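Local coordinates for protein putative antibiotic biosynthesis monooxygenase (Bacteroides thetaiotaomicron, PDB 3KKF) that is of uncertain function but binds calcium and is probably an oxidoreductase of the antibiotic biosynthesis monooxygenase kind, at residues 28-33 with 43-48; 32-35 with 39-42. All coordinates share one frame; numbering follows the deposited sequence.

Overall arrangement
From the N terminus the chain lays down strand 6-14, then helix 19-36, and turns back at once into strand 40-48. Both contacts join this helix to this strand and are concentric. Contact 2 (32-35 with 39-42) closes the short turn itself, where only three residues separate the segments. Contact 1 (28-33 with 43-48) encloses that turn and carries the packing deeper beneath the helix. Val32 and Ser33 belong to both helical segments, and the selenium of Met34 in contact 2 lies against the backbone N of Leu43 in contact 1. Together they tie the helix to strand 40-48, the outermost on its side within this chain, where the sheet continues into the second subunit.

Contact 1. Residues 28-33 with 43-48; sequences EEIEVS and LYAVAE
Ile30 reaches from helix 19-36 onto strand 40-48 and meets both Leu43 and Ala45. Its CB divides the side chain into two arms. The short arm, Ile30 CG2, lies 3.5 Å from Leu43 O, a van der Waals approach to the strand backbone; it also rests against Leu43 CB. On the other arm, Ile30 CG1 sits 4.0 Å from Leu43 CB. Because chi2 is fully extended (180°), Ile30 CD1 continues outward along the strand until it lies 3.9 Å from Ala45 CB, with Leu43 O also close by. A beta-branched residue suits this place, since both arms bear on Leu43 and the longer one goes on to Ala45. Ala45 offers a single methyl, CB, to that tip.

Leu43 in turn points toward the helix. One methyl, Leu43 CD1, meets Ser33 about one turn further on, 3.8 Å from Ser33 CB. The serine offers an apolar CB to the leucine while its hydroxyl is kept occupied by its own helix: with OG beside the backbone N (chi1 -60°), Ser33 OG donates to Glu29 O over 2.8 Å. That carbonyl also accepts the helical bond from Ser33 N, and the two donors approach opposite faces of its plane. A polar group is thereby buried without needing a partner on the strand.

Leu43 and Ser33 also touch His70 of helix 64-71, while Ile99 of the second subunit packs on Ile30. Further along, Val46, Ala47 and Glu48 pair with an antiparallel strand of that subunit, extending the sheet across the interface. Segments 28-33 and 43-48 run nearly antiparallel (158°), and a helix packed in this way on one face of an antiparallel sheet is the arrangement of the dimeric alpha-beta barrel fold.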
loop_
_atom_site.group_PDB
_atom_site.type_symbol
_atom_site.label_atom_id
_atom_site.label_comp_id
_atom_site.label_asym_id
_atom_site.label_seq_id
_atom_site.Cartn_x
_atom_site.Cartn_y
_atom_site.Cartn_z
ATOM N N GLU A 28 -4.904 -6.107 16.455
ATOM C CA GLU A 28 -4.423 -5.685 17.760
ATOM C C GLU A 28 -2.977 -5.196 17.688
ATOM O O GLU A 28 -2.633 -4.144 18.233
ATOM C CB GLU A 28 -4.528 -6.842 18.772
ATOM C CG GLU A 28 -3.906 -6.540 20.152
ATOM C CD GLU A 28 -4.086 -7.699 21.101
ATOM O OE1 GLU A 28 -3.544 -8.783 20.840
ATOM O OE2 GLU A 28 -4.815 -7.522 22.114
ATOM N N GLU A 29 -2.126 -5.948 17.004
ATOM C CA GLU A 29 -0.724 -5.580 16.962
ATOM C C GLU A 29 -0.508 -4.250 16.199
ATOM O O GLU A 29 0.304 -3.425 16.613
ATOM C CB GLU A 29 0.126 -6.726 16.418
ATOM C CG GLU A 29 1.633 -6.583 16.676
ATOM C CD GLU A 29 2.371 -5.810 15.640
ATOM O OE1 GLU A 29 1.897 -5.697 14.459
ATOM O OE2 GLU A 29 3.470 -5.351 15.973
ATOM N N ILE A 30 -1.259 -4.025 15.143
ATOM C CA ILE A 30 -1.178 -2.745 14.402
ATOM C C ILE A 30 -1.671 -1.598 15.279
ATOM O O ILE A 30 -1.028 -0.544 15.344
ATOM C CB ILE A 30 -1.934 -2.819 13.074
ATOM C CG1 ILE A 30 -1.186 -3.756 12.111
ATOM C CG2 ILE A 30 -2.130 -1.409 12.474
ATOM C CD1 ILE A 30 -1.864 -3.907 10.759
ATOM N N GLU A 31 -2.795 -1.797 15.966
ATOM C CA GLU A 31 -3.330 -0.750 16.847
ATOM C C GLU A 31 -2.338 -0.378 17.934
ATOM O O GLU A 31 -2.110 0.815 18.198
ATOM C CB GLU A 31 -4.640 -1.193 17.495
ATOM C CG GLU A 31 -5.842 -1.251 16.561
ATOM C CD GLU A 31 -7.057 -1.986 17.181
ATOM O OE1 GLU A 31 -6.872 -2.750 18.166
ATOM O OE2 GLU A 31 -8.178 -1.816 16.651
ATOM N N VAL A 32 -1.732 -1.382 18.571
ATOM C CA VAL A 32 -0.750 -1.110 19.638
ATOM C C VAL A 32 0.485 -0.397 19.059
ATOM O O VAL A 32 0.992 0.567 19.646
ATOM C CB VAL A 32 -0.344 -2.423 20.406
ATOM C CG1 VAL A 32 0.775 -2.139 21.403
ATOM C CG2 VAL A 32 -1.589 -3.056 21.121
ATOM N N SER A 33 0.961 -0.853 17.894
ATOM C CA SER A 33 2.153 -0.242 17.276
ATOM C C SER A 33 1.909 1.218 16.936
ATOM O O SER A 33 2.747 2.097 17.244
ATOM C CB SER A 33 2.556 -0.989 16.004
ATOM O OG SER A 33 2.861 -2.344 16.244
ATOM N N LEU A 43 1.148 1.146 9.337
ATOM C CA LEU A 43 1.036 -0.285 9.028
ATOM C C LEU A 43 -0.389 -0.351 8.454
ATOM O O LEU A 43 -1.376 -0.442 9.213
ATOM C CB LEU A 43 1.203 -1.193 10.236
ATOM C CG LEU A 43 2.571 -1.103 10.920
ATOM C CD1 LEU A 43 2.592 -1.788 12.302
ATOM C CD2 LEU A 43 3.686 -1.667 10.003
ATOM N N TYR A 44 -0.522 -0.219 7.138
ATOM C CA TYR A 44 -1.815 -0.151 6.464
ATOM C C TYR A 44 -2.095 -1.492 5.788
ATOM O O TYR A 44 -1.597 -1.772 4.688
ATOM C CB TYR A 44 -1.880 1.018 5.469
ATOM C CG TYR A 44 -3.290 1.311 4.992
ATOM C CD1 TYR A 44 -4.121 2.209 5.683
ATOM C CD2 TYR A 44 -3.813 0.682 3.880
ATOM C CE1 TYR A 44 -5.426 2.470 5.243
ATOM C CE2 TYR A 44 -5.113 0.942 3.450
ATOM C CZ TYR A 44 -5.894 1.830 4.126
ATOM O OH TYR A 44 -7.158 2.061 3.652
ATOM N N ALA A 45 -2.867 -2.348 6.477
ATOM C CA ALA A 45 -3.180 -3.688 6.002
ATOM C C ALA A 45 -4.486 -3.713 5.242
ATOM O O ALA A 45 -5.446 -3.071 5.642
ATOM C CB ALA A 45 -3.238 -4.679 7.203
ATOM N N VAL A 46 -4.498 -4.446 4.120
ATOM C CA VAL A 46 -5.714 -4.666 3.345
ATOM C C VAL A 46 -5.821 -6.150 2.987
ATOM O O VAL A 46 -4.810 -6.856 2.856
ATOM C CB VAL A 46 -5.736 -3.835 2.028
ATOM C CG1 VAL A 46 -5.529 -2.342 2.315
ATOM C CG2 VAL A 46 -4.682 -4.339 1.011
ATOM N N ALA A 47 -7.070 -6.627 2.891
ATOM C CA ALA A 47 -7.364 -7.999 2.471
ATOM C C ALA A 47 -7.975 -7.952 1.079
ATOM O O ALA A 47 -8.821 -7.117 0.801
ATOM C CB ALA A 47 -8.325 -8.673 3.450
ATOM N N GLU A 48 -7.558 -8.835 0.207
ATOM C CA GLU A 48 -8.113 -8.880 -1.146
ATOM C C GLU A 48 -9.588 -9.307 -1.059
ATOM O O GLU A 48 -9.885 -10.316 -0.435
ATOM C CB GLU A 48 -7.285 -9.830 -2.051
ATOM C CG GLU A 48 -5.798 -9.415 -2.146
ATOM C CD GLU A 48 -4.999 -10.187 -3.138
ATOM O OE1 GLU A 48 -5.591 -10.870 -3.998
ATOM O OE2 GLU A 48 -3.746 -10.103 -3.051
#

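Contact 2. Residues 32-35 with 39-42; sequences VSMR and GVLV
Met34, a selenomethionine, bends twice to bring its selenium and terminal methyl over the backbone of strand 40-48. Both chi2 (-65°) and chi3 (-72°) are folded, which curls a side chain that leaves the helix beside the strand back onto it. Met34 SE then lies 3.8 Å from Val42 CA and also touches Val40 CG1, while Met34 CE comes 3.6 Å from Leu41 O. An unbranched, flexible side chain suits a place where the surface to be followed is irregular backbone.

Val40 points toward the helix. Its CG1 arm, anti to the backbone N, lies 4.1 Å from Met34 SE, and the two side chains cross at about a right angle. The same arm approaches Ser33 CB, and Val40 CB faces Ser33 O at 4.2 Å.

Leu41 and Val42 both face Ile60 of strand 54-61, a classic beta bulge near the start of strand 40-48. As expected for the two residues of a classic bulge, their CB atoms lie on one side, both turned away from the helix. Val42 nevertheless brings its CG2 to 4.4 Å from Met34 CE.

Leu41 lies near Asn5 and Ala62, which bind calcium. From the second subunit, Lys105 hydrogen-bonds through NZ to Met34 O, and Met104 of that subunit packs against Val42.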
loop_
_atom_site.group_PDB
_atom_site.type_symbol
_atom_site.label_atom_id
_atom_site.label_comp_id
_atom_site.label_asym_id
_atom_site.label_seq_id
_atom_site.Cartn_x
_atom_site.Cartn_y
_atom_site.Cartn_z
ATOM N N VAL A 32 -1.732 -1.382 18.571
ATOM C CA VAL A 32 -0.750 -1.110 19.638
ATOM C C VAL A 32 0.485 -0.397 19.059
ATOM O O VAL A 32 0.992 0.567 19.646
ATOM C CB VAL A 32 -0.344 -2.423 20.406
ATOM C CG1 VAL A 32 0.775 -2.139 21.403
ATOM C CG2 VAL A 32 -1.589 -3.056 21.121
ATOM N N SER A 33 0.961 -0.853 17.894
ATOM C CA SER A 33 2.153 -0.242 17.276
ATOM C C SER A 33 1.909 1.218 16.936
ATOM O O SER A 33 2.747 2.097 17.244
ATOM C CB SER A 33 2.556 -0.989 16.004
ATOM O OG SER A 33 2.861 -2.344 16.244
HETATM N N MSE A 34 0.750 1.512 16.340
HETATM C CA MSE A 34 0.432 2.878 15.979
HETATM C C MSE A 34 0.337 3.758 17.234
HETATM O O MSE A 34 0.815 4.902 17.248
HETATM C CB MSE A 34 -0.871 2.959 15.176
HETATM C CG MSE A 34 -0.796 2.318 13.801
HETATM SE SE MSE A 34 0.405 3.186 12.594
HETATM C CE MSE A 34 -0.574 4.812 12.221
ATOM N N ARG A 35 -0.248 3.224 18.298
ATOM C CA ARG A 35 -0.436 3.933 19.561
ATOM C C ARG A 35 0.860 4.230 20.311
ATOM O O ARG A 35 1.042 5.304 20.873
ATOM C CB ARG A 35 -1.340 3.058 20.487
ATOM C CG ARG A 35 -1.629 3.625 21.930
ATOM C CD ARG A 35 -2.490 2.647 22.759
ATOM N N GLY A 39 8.123 5.842 15.789
ATOM C CA GLY A 39 8.840 5.451 14.584
ATOM C C GLY A 39 8.069 4.563 13.625
ATOM O O GLY A 39 8.533 4.287 12.541
ATOM N N VAL A 40 6.907 4.071 14.048
ATOM C CA VAL A 40 5.999 3.320 13.140
ATOM C C VAL A 40 5.063 4.384 12.560
ATOM O O VAL A 40 4.193 4.921 13.273
ATOM C CB VAL A 40 5.220 2.194 13.854
ATOM C CG1 VAL A 40 4.156 1.599 12.905
ATOM C CG2 VAL A 40 6.169 1.114 14.385
ATOM N N LEU A 41 5.257 4.723 11.285
ATOM C CA LEU A 41 4.490 5.793 10.639
ATOM C C LEU A 41 3.178 5.283 10.062
ATOM O O LEU A 41 2.162 5.984 10.122
ATOM C CB LEU A 41 5.351 6.552 9.611
ATOM C CG LEU A 41 6.692 7.104 10.157
ATOM C CD1 LEU A 41 7.444 7.848 9.072
ATOM C CD2 LEU A 41 6.494 8.005 11.361
ATOM N N VAL A 42 3.195 4.080 9.481
ATOM C CA VAL A 42 1.929 3.406 9.145
ATOM C C VAL A 42 2.166 1.920 8.983
ATOM O O VAL A 42 3.235 1.490 8.548
ATOM C CB VAL A 42 1.223 3.994 7.845
ATOM C CG1 VAL A 42 1.766 3.359 6.534
ATOM C CG2 VAL A 42 -0.311 3.865 7.934
#